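Local coordinates for N-acetylmuramoyl-L-alanine amidase domain-containing protein SAOUHSC_02979 (Staphylococcus aureus, PDB 5T1Q) that is probably a secreted peptidoglycan amidase, represented here by its C-terminal part, which joins a glucosaminidase-type region to a CHAP domain, at residues A297-E302 against A316-V321. Sequence-based numbering, arbitrary orientation.
Sequences AAVVFE and AFVEKV. With NA (sodium ion), chain E.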
loop_
_atom_site.group_PDB
_atom_site.type_symbol
_atom_site.label_atom_id
_atom_site.label_comp_id
_atom_site.label_asym_id
_atom_site.label_seq_id
_atom_site.Cartn_x
_atom_site.Cartn_y
_atom_site.Cartn_z
ATOM N N ALA A 297 -19.708 -1.367 -12.705
ATOM C CA ALA A 297 -19.524 -0.039 -13.197
ATOM C C ALA A 297 -18.695 0.695 -12.161
ATOM O O ALA A 297 -18.601 0.261 -11.009
ATOM C CB ALA A 297 -20.868 0.650 -13.363
ATOM N N ALA A 298 -18.047 1.771 -12.585
ATOM C CA ALA A 298 -17.374 2.673 -11.653
ATOM C C ALA A 298 -18.499 3.569 -11.112
ATOM O O ALA A 298 -19.320 4.049 -11.896
ATOM C CB ALA A 298 -16.338 3.517 -12.369
ATOM N N VAL A 299 -18.574 3.761 -9.799
ATOM C CA VAL A 299 -19.612 4.619 -9.229
ATOM C C VAL A 299 -18.961 5.893 -8.712
ATOM O O VAL A 299 -18.006 5.854 -7.924
ATOM C CB VAL A 299 -20.490 3.907 -8.176
ATOM C CG1 VAL A 299 -19.654 3.303 -7.060
ATOM C CG2 VAL A 299 -21.536 4.861 -7.615
ATOM N N VAL A 300 -19.473 7.027 -9.185
ATOM C CA VAL A 300 -18.909 8.308 -8.823
ATOM C C VAL A 300 -19.763 9.107 -7.836
ATOM O O VAL A 300 -20.981 9.205 -7.996
ATOM C CB VAL A 300 -18.711 9.154 -10.079
ATOM C CG1 VAL A 300 -18.166 10.535 -9.718
ATOM C CG2 VAL A 300 -17.809 8.427 -11.065
ATOM N N PHE A 301 -19.065 9.686 -6.850
ATOM C CA PHE A 301 -19.597 10.584 -5.843
ATOM C C PHE A 301 -19.056 11.975 -6.194
ATOM O O PHE A 301 -17.821 12.160 -6.249
ATOM C CB PHE A 301 -19.033 10.248 -4.444
ATOM C CG PHE A 301 -19.548 8.964 -3.840
ATOM C CD1 PHE A 301 -19.058 7.737 -4.256
ATOM C CD2 PHE A 301 -20.484 8.994 -2.816
ATOM C CE1 PHE A 301 -19.511 6.557 -3.681
ATOM C CE2 PHE A 301 -20.955 7.812 -2.241
ATOM C CZ PHE A 301 -20.457 6.598 -2.658
ATOM N N GLU A 302 -19.939 12.955 -6.397
ATOM C CA GLU A 302 -19.499 14.332 -6.679
ATOM C C GLU A 302 -18.768 14.917 -5.448
ATOM O O GLU A 302 -18.844 14.370 -4.345
ATOM C CB GLU A 302 -20.693 15.238 -7.045
ATOM C CG GLU A 302 -21.490 14.829 -8.296
ATOM C CD GLU A 302 -20.745 15.071 -9.612
ATOM O OE1 GLU A 302 -19.569 15.488 -9.595
ATOM O OE2 GLU A 302 -21.348 14.876 -10.696
ATOM N N ALA A 316 -15.682 4.526 -6.643
ATOM C CA ALA A 316 -15.672 3.158 -6.131
ATOM C C ALA A 316 -16.133 2.212 -7.214
ATOM O O ALA A 316 -16.575 2.654 -8.277
ATOM C CB ALA A 316 -16.575 3.044 -4.917
ATOM N N PHE A 317 -16.006 0.915 -6.958
ATOM C CA PHE A 317 -16.390 -0.118 -7.913
ATOM C C PHE A 317 -17.642 -0.838 -7.427
ATOM O O PHE A 317 -17.698 -1.252 -6.273
ATOM C CB PHE A 317 -15.231 -1.110 -8.076
ATOM C CG PHE A 317 -15.522 -2.240 -9.031
ATOM C CD1 PHE A 317 -15.373 -2.063 -10.390
ATOM C CD2 PHE A 317 -15.947 -3.474 -8.568
ATOM C CE1 PHE A 317 -15.638 -3.094 -11.287
ATOM C CE2 PHE A 317 -16.232 -4.510 -9.456
ATOM C CZ PHE A 317 -16.066 -4.318 -10.819
ATOM N N VAL A 318 -18.645 -0.986 -8.293
ATOM C CA VAL A 318 -19.881 -1.677 -7.929
ATOM C C VAL A 318 -19.690 -3.211 -7.999
ATOM O O VAL A 318 -19.599 -3.783 -9.088
ATOM C CB VAL A 318 -21.053 -1.281 -8.848
ATOM C CG1 VAL A 318 -22.335 -2.012 -8.449
ATOM C CG2 VAL A 318 -21.271 0.218 -8.821
ATOM N N GLU A 319 -19.624 -3.862 -6.835
ATOM C CA GLU A 319 -19.486 -5.319 -6.772
ATOM C C GLU A 319 -20.832 -6.012 -7.005
ATOM O O GLU A 319 -20.891 -7.083 -7.593
ATOM C CB GLU A 319 -18.954 -5.766 -5.412
ATOM C CG GLU A 319 -17.578 -5.240 -5.040
ATOM C CD GLU A 319 -16.424 -5.864 -5.820
ATOM O OE1 GLU A 319 -16.633 -6.852 -6.577
ATOM O OE2 GLU A 319 -15.281 -5.378 -5.647
ATOM N N LYS A 320 -21.906 -5.397 -6.537
ATOM C CA LYS A 320 -23.235 -5.996 -6.643
ATOM C C LYS A 320 -24.330 -4.956 -6.588
ATOM O O LYS A 320 -24.196 -3.937 -5.922
ATOM C CB LYS A 320 -23.438 -6.963 -5.469
ATOM C CG LYS A 320 -24.746 -7.737 -5.486
ATOM C CD LYS A 320 -24.859 -8.638 -4.261
ATOM C CE LYS A 320 -26.173 -9.388 -4.233
ATOM N NZ LYS A 320 -26.198 -10.242 -3.026
ATOM N N VAL A 321 -25.388 -5.200 -7.345
ATOM C CA VAL A 321 -26.570 -4.388 -7.291
ATOM C C VAL A 321 -27.596 -5.297 -6.593
ATOM O O VAL A 321 -27.931 -6.366 -7.110
ATOM C CB VAL A 321 -27.070 -3.957 -8.670
ATOM C CG1 VAL A 321 -28.406 -3.238 -8.540
ATOM C CG2 VAL A 321 -26.051 -3.054 -9.367
HETATM NA NA NA E . -18.470 15.368 -11.982
HETATM O O HOH W 1 -20.763 16.289 -12.669
HETATM O O HOH W 2 -17.466 17.342 -11.451
#
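V299 has CG1 between the backbone N and the carbonyl carbon, chi1 55°, which sets this methyl over the peptide of A316, with CG1 3.4 Å from A316 O. V318 has CG1 anti to its backbone N, chi1 -180°, and CG2 beside that N. V318 CG2 thereby lies 3.8 Å from V299 CB. The A316 methyl adds a small apolar contact to V299 CG1.

Three backbone hydrogen bonds join the antiparallel strands. V299 and A316 are the hydrogen-bonded pair: V299 N gives to A316 O at 2.7 Å, and A316 N gives to V299 O at 3.0 Å. A298 CA also makes a CA-H...O contact with A316 O, 3.5 Å away. V318 N gives a nearly straight bond to A297 O, 3.0 Å long. A298 and F317 form the non-hydrogen-bonded pair, and their side chains share the other face of the sheet.

Past the pairing, E302 OE1 binds a sodium ion at 2.6 Å. The O of H276, OD1 of N279, OD1 of N280 and two waters complete the site. One of these waters donates to E302 OE2.

The contact is a buried part of the CHAP domain sheet. Strand 298-301 lies between 314-321 and 354-357, and 314-321 is flanked on its other side by 327-332. A316 touches E331, which with H314 may belong to a Cys-His-Glu triad. Y355 of strand 354-357 packs on V299 and V318, whereas helix 253-262 covers the face of A298 and F317.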